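Local coordinates for nitrogenase molybdenum-iron protein beta chain (Clostridium pasteurianum, PDB 4WES), which forms, with the alpha chain, the molybdenum-iron component of nitrogenase, which reduces dinitrogen to ammonia, and shares an [8Fe-7S] cluster with that chain, at the interface of chains C and A and the interface of chains A and B. Numbering follows the deposited sequence. Chains: chain A/B, Nitrogenase molybdenum-iron protein beta chain; chain C, Nitrogenase molybdenum-iron protein alpha chain.

Contact 1: the interface of chains C and A. Residues chain C 72, 106, 126, 130, 133-134; chain A 12, 15, 17.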
# COMPACT_ATOMS: atom_id res chain seq x y z
N ILE C 72 26.16 -23.92 8.74
CA ILE C 72 25.84 -24.56 7.47
C ILE C 72 25.01 -25.80 7.70
O ILE C 72 25.48 -26.76 8.33
CB ILE C 72 27.11 -24.94 6.66
CG1 ILE C 72 28.03 -23.71 6.46
CG2 ILE C 72 26.70 -25.55 5.33
CD1 ILE C 72 29.33 -24.05 5.74
N PHE C 106 22.49 -20.64 5.50
CA PHE C 106 23.53 -21.28 4.70
C PHE C 106 23.28 -22.77 4.62
O PHE C 106 22.98 -23.38 5.63
CB PHE C 106 24.88 -21.05 5.38
CG PHE C 106 25.25 -19.61 5.55
CD1 PHE C 106 25.73 -18.88 4.48
CD2 PHE C 106 25.10 -18.98 6.76
CE1 PHE C 106 26.06 -17.56 4.66
CE2 PHE C 106 25.46 -17.65 6.95
CZ PHE C 106 25.92 -16.94 5.88
N ALA C 126 31.46 -26.18 0.26
CA ALA C 126 30.65 -25.15 0.90
C ALA C 126 31.34 -24.53 2.09
O ALA C 126 31.25 -23.33 2.33
CB ALA C 126 29.29 -25.71 1.30
N ALA C 130 32.23 -20.64 2.38
CA ALA C 130 31.84 -19.83 3.53
C ALA C 130 33.04 -19.13 4.16
O ALA C 130 32.97 -17.96 4.53
CB ALA C 130 31.15 -20.68 4.56
N MET C 133 34.45 -16.34 1.79
CA MET C 133 33.55 -15.20 1.65
C MET C 133 33.38 -14.41 2.92
O MET C 133 33.24 -13.19 2.87
CB MET C 133 32.16 -15.69 1.19
CG MET C 133 32.21 -16.17 -0.23
SD MET C 133 30.66 -16.88 -0.80
CE MET C 133 29.68 -15.41 -0.95
N PHE C 134 33.36 -15.09 4.06
CA PHE C 134 32.88 -14.46 5.30
C PHE C 134 33.87 -14.37 6.44
O PHE C 134 33.67 -13.59 7.35
CB PHE C 134 31.60 -15.17 5.78
CG PHE C 134 30.51 -15.14 4.75
CD1 PHE C 134 29.98 -13.94 4.32
CD2 PHE C 134 30.03 -16.30 4.20
CE1 PHE C 134 29.01 -13.90 3.34
CE2 PHE C 134 29.07 -16.26 3.22
CZ PHE C 134 28.55 -15.07 2.79
N ARG A 12 29.27 -18.85 -6.64
CA ARG A 12 29.35 -19.98 -5.74
C ARG A 12 28.97 -21.24 -6.48
O ARG A 12 28.09 -21.22 -7.35
CB ARG A 12 28.40 -19.80 -4.54
CG ARG A 12 28.88 -18.78 -3.57
CD ARG A 12 27.80 -18.35 -2.61
NE ARG A 12 26.86 -17.43 -3.25
CZ ARG A 12 25.54 -17.60 -3.36
NH1 ARG A 12 24.92 -18.66 -2.85
NH2 ARG A 12 24.84 -16.68 -3.99
N LEU A 15 27.87 -23.48 -1.76
CA LEU A 15 27.16 -22.88 -0.63
C LEU A 15 25.95 -22.11 -1.12
O LEU A 15 26.07 -21.14 -1.86
CB LEU A 15 28.11 -21.91 0.07
CG LEU A 15 27.58 -21.25 1.31
CD1 LEU A 15 27.43 -22.22 2.47
CD2 LEU A 15 28.52 -20.11 1.73
N ILE A 17 22.80 -19.72 -0.24
CA ILE A 17 22.57 -18.67 0.74
C ILE A 17 21.23 -18.03 0.43
O ILE A 17 21.01 -17.58 -0.67
CB ILE A 17 23.68 -17.57 0.70
CG1 ILE A 17 25.09 -18.16 0.77
CG2 ILE A 17 23.42 -16.56 1.80
CD1 ILE A 17 26.19 -17.14 0.52
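Helix 120-134 of the alpha chain and its short strand 106-107 receive the N-terminal segment of the beta chain, a loop through A:Arg12 and A:Leu15 that runs into strand 16-17. C:Phe106 and A:Ile17 pair as an antiparallel beta bridge, and their side chains lie alongside each other, with C:Phe106 CD1 3.8 Å from A:Ile17 CG1. A:Leu15 fills the angle between helix and strand. Its CG stands anti to the backbone N (chi1 -176°), and the fork then parts: CD2 rests on the helix backbone, 3.8 Å from C:Ala130 CA, while CD1 turns to C:Phe106 CB, 4.0 Å away. Alanines suit this helix face, since the small methyls of C:Ala126 and C:Ala130 let the leucine come down close to the backbone. Beyond it, A:Ile17 CD1 meets the edge of the C:Phe134 ring in its plane, 3.9 Å from CZ; C:Met133 CB covers one face of that ring. The flexible thioether of C:Met133 crosses the aliphatic part of A:Arg12 at about a right angle, SD lying 3.7 Å from CD. Bent at chi3 (-77°), the arginine turns its guanidinium back to its own chain, where NH1 donates a 2.9 Å hydrogen bond to A:Leu15 O in the carbonyl plane.

Contact 2: the interface of chains C and A. Residues chain C 48, 446, 470; chain A 63, 65, 216, 218.
C:His446 begins helix 446-456 and C:Val470 lies within helix 465-473, both with helical backbone angles, whereas C:Ile48 has a positive phi in a loop, and the facing beta-chain residues all come from loops. The C:His446 ring meets A:Tyr216 edge to face, the planes 72° apart, with C:His446 CE1 3.5 Å from A:Tyr216 CE2. C:Val470 splits its two methyls: CG1 sits over the centre of the tyrosine ring, 3.8 Å from its centroid, in a CH-pi contact, and CG2 turns to A:Met65 CE at 3.6 Å and to A:Pro63 CB. Branching at CB lets valine serve both sides. A:Met65 bends at chi2 (-68°) and chi3 (148°), which carries its terminal methyl over the rim of the imidazole face, 3.7 Å from C:His446 ND1, while its sulfur lies beside C:Ile48. An unbranched, pliable methionine can thread between such unlike shapes. A:Met218 is extended instead; its CE reaches C:Ile48 CD1 tip to tip at 3.7 Å, and its own backbone N lies over the tyrosine face opposite the valine. The patch thus places two alpha-chain helices and a loop against beta-chain loops, A:Pro63 and A:Met65 lying between helix 46-60 and strand 67-68, at the alpha-beta boundary.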
# COMPACT_ATOMS: atom_id res chain seq x y z
N ILE C 48 -1.28 -35.76 15.58
CA ILE C 48 -1.21 -34.30 15.42
C ILE C 48 -0.51 -33.68 16.65
O ILE C 48 -1.11 -33.15 17.56
CB ILE C 48 -2.52 -33.59 15.04
CG1 ILE C 48 -3.14 -34.27 13.82
CG2 ILE C 48 -2.25 -32.12 14.76
CD1 ILE C 48 -4.46 -33.68 13.36
N HIS C 446 -3.88 -32.24 19.14
CA HIS C 446 -5.06 -31.47 18.75
C HIS C 446 -6.31 -31.98 19.44
O HIS C 446 -7.10 -31.20 19.94
CB HIS C 446 -5.21 -31.51 17.22
CG HIS C 446 -6.43 -30.81 16.75
ND1 HIS C 446 -6.60 -29.45 16.87
CD2 HIS C 446 -7.58 -31.29 16.23
CE1 HIS C 446 -7.81 -29.13 16.45
NE2 HIS C 446 -8.39 -30.22 16.01
N VAL C 470 -6.12 -22.17 15.41
CA VAL C 470 -7.11 -23.19 15.76
C VAL C 470 -7.92 -22.70 16.95
O VAL C 470 -9.15 -22.77 16.96
CB VAL C 470 -6.42 -24.54 16.11
CG1 VAL C 470 -7.40 -25.56 16.66
CG2 VAL C 470 -5.69 -25.09 14.89
N PRO A 63 -5.17 -21.75 10.43
CA PRO A 63 -4.73 -23.09 10.74
C PRO A 63 -4.24 -23.80 9.47
O PRO A 63 -4.71 -23.50 8.36
CB PRO A 63 -6.03 -23.78 11.23
CG PRO A 63 -6.89 -22.64 11.69
CD PRO A 63 -6.60 -21.55 10.69
N MET A 65 -3.61 -27.94 9.03
CA MET A 65 -3.55 -29.23 9.69
C MET A 65 -2.80 -30.25 8.86
O MET A 65 -2.98 -30.30 7.63
CB MET A 65 -4.98 -29.75 9.86
CG MET A 65 -5.67 -29.15 11.07
SD MET A 65 -4.87 -29.77 12.56
CE MET A 65 -5.07 -28.40 13.65
N TYR A 216 -14.21 -23.82 15.56
CA TYR A 216 -13.14 -24.34 14.73
C TYR A 216 -13.64 -25.55 13.98
O TYR A 216 -14.22 -26.45 14.58
CB TYR A 216 -11.92 -24.74 15.58
CG TYR A 216 -10.89 -25.43 14.74
CD1 TYR A 216 -10.18 -24.75 13.77
CD2 TYR A 216 -10.65 -26.79 14.89
CE1 TYR A 216 -9.26 -25.39 12.96
CE2 TYR A 216 -9.73 -27.43 14.09
CZ TYR A 216 -9.04 -26.75 13.13
OH TYR A 216 -8.16 -27.42 12.33
N MET A 218 -12.26 -28.44 11.61
CA MET A 218 -11.01 -29.04 11.14
C MET A 218 -10.86 -29.11 9.64
O MET A 218 -9.82 -28.80 9.09
CB MET A 218 -10.81 -30.41 11.76
CG MET A 218 -9.50 -31.03 11.44
SD MET A 218 -9.15 -32.37 12.63
CE MET A 218 -7.75 -32.91 11.88

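Contact 3: the interface of chains A and B. Residues chain A 428, 432; chain B 422, 432.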
# COMPACT_ATOMS: atom_id res chain seq x y z
N LYS A 428 -8.58 -8.48 -13.10
CA LYS A 428 -8.76 -7.94 -11.76
C LYS A 428 -7.45 -7.93 -10.96
O LYS A 428 -7.10 -6.94 -10.30
CB LYS A 428 -9.80 -8.80 -11.03
CG LYS A 428 -10.13 -8.43 -9.61
CD LYS A 428 -11.22 -9.26 -8.90
CE LYS A 428 -11.28 -8.81 -7.43
NZ LYS A 428 -12.07 -9.69 -6.52
N ARG A 432 -4.90 -4.76 -9.59
CA ARG A 432 -4.35 -4.66 -8.24
C ARG A 432 -2.84 -4.54 -8.25
O ARG A 432 -2.26 -3.74 -7.49
CB ARG A 432 -4.78 -5.86 -7.41
CG ARG A 432 -6.27 -5.91 -7.08
CD ARG A 432 -6.66 -5.02 -5.89
NE ARG A 432 -5.87 -5.28 -4.68
CZ ARG A 432 -5.94 -4.57 -3.55
NH1 ARG A 432 -6.78 -3.55 -3.43
NH2 ARG A 432 -5.17 -4.90 -2.53
N ASN B 422 -11.43 0.27 -6.17
CA ASN B 422 -11.53 -0.43 -4.87
C ASN B 422 -12.66 0.13 -4.05
O ASN B 422 -12.69 1.32 -3.74
CB ASN B 422 -10.25 -0.21 -4.04
CG ASN B 422 -9.01 -0.75 -4.73
OD1 ASN B 422 -9.03 -1.90 -5.19
ND2 ASN B 422 -7.91 0.04 -4.75
N ARG B 432 -10.46 -4.56 2.59
CA ARG B 432 -9.46 -3.70 1.95
C ARG B 432 -8.94 -2.59 2.87
O ARG B 432 -7.73 -2.32 2.90
CB ARG B 432 -10.01 -3.11 0.66
CG ARG B 432 -10.23 -4.16 -0.41
CD ARG B 432 -10.46 -3.77 -1.86
NE ARG B 432 -10.55 -5.03 -2.63
CZ ARG B 432 -10.63 -5.16 -3.95
NH1 ARG B 432 -10.64 -4.09 -4.74
NH2 ARG B 432 -10.69 -6.37 -4.48
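Two copies of one arginine take different shapes here: A:Arg432 bends at chi2 (-81°) and chi3, whereas B:Arg432 runs extended from CG to NE, with chi2 at -166°. The bends turn the A:Arg432 guanidinium toward B:Asn422, whose carboxamide oxygen OD1 receives a weak, somewhat bent hydrogen bond from NH1 at 3.3 Å. The guanidinium and amide planes stand 72° apart. Asparagine suits the place because its short, neutral side chain offers a carbonyl oxygen to the arginine. Both arginines are poorly ordered, so the details of this bond should be read with caution.

The extended B:Arg432 passes across the long chain of A:Lys428. One face of its guanidinium is approached near the rim by A:Arg432 CD, 4.1 Å above the plane. The last methylene of the lysine, CE, packs against the guanidinium edge, and the ammonium nitrogen NZ lies near the same NH2. Like charges thus come near one another, and A:Arg432 NH1 likewise lies 4.1 Å from B:Arg432 NH1. If these groups are charged, as is likely, the proximity would probably be unfavourable unless solvent or neighbours offset it. A:Lys428 and both copies of Arg432 lie in helix 426-448 of their chains, which meets its counterpart across the two-fold axis relating the beta chains. On the lysine side, A:Lys428 CE lies 3.9 Å from B:Arg432 NH2.

Contacts 1 and 2 both join the alpha and beta chains of one heterodimer, whereas contact 3 joins the two beta chains, so chain A takes part in all three. Between the centres of their C-alpha atoms, contacts 1 and 2 lie about 38 Å apart, contacts 1 and 3 about 41 Å, and contacts 2 and 3 about 31 Å. They share no residue and no helix or strand. The residues described in the first two meet mainly through apolar contacts; the third is a polar patch whose arginines are poorly ordered. Together they sample two kinds of seam in the alpha2beta2 tetramer, alpha-beta and beta-beta.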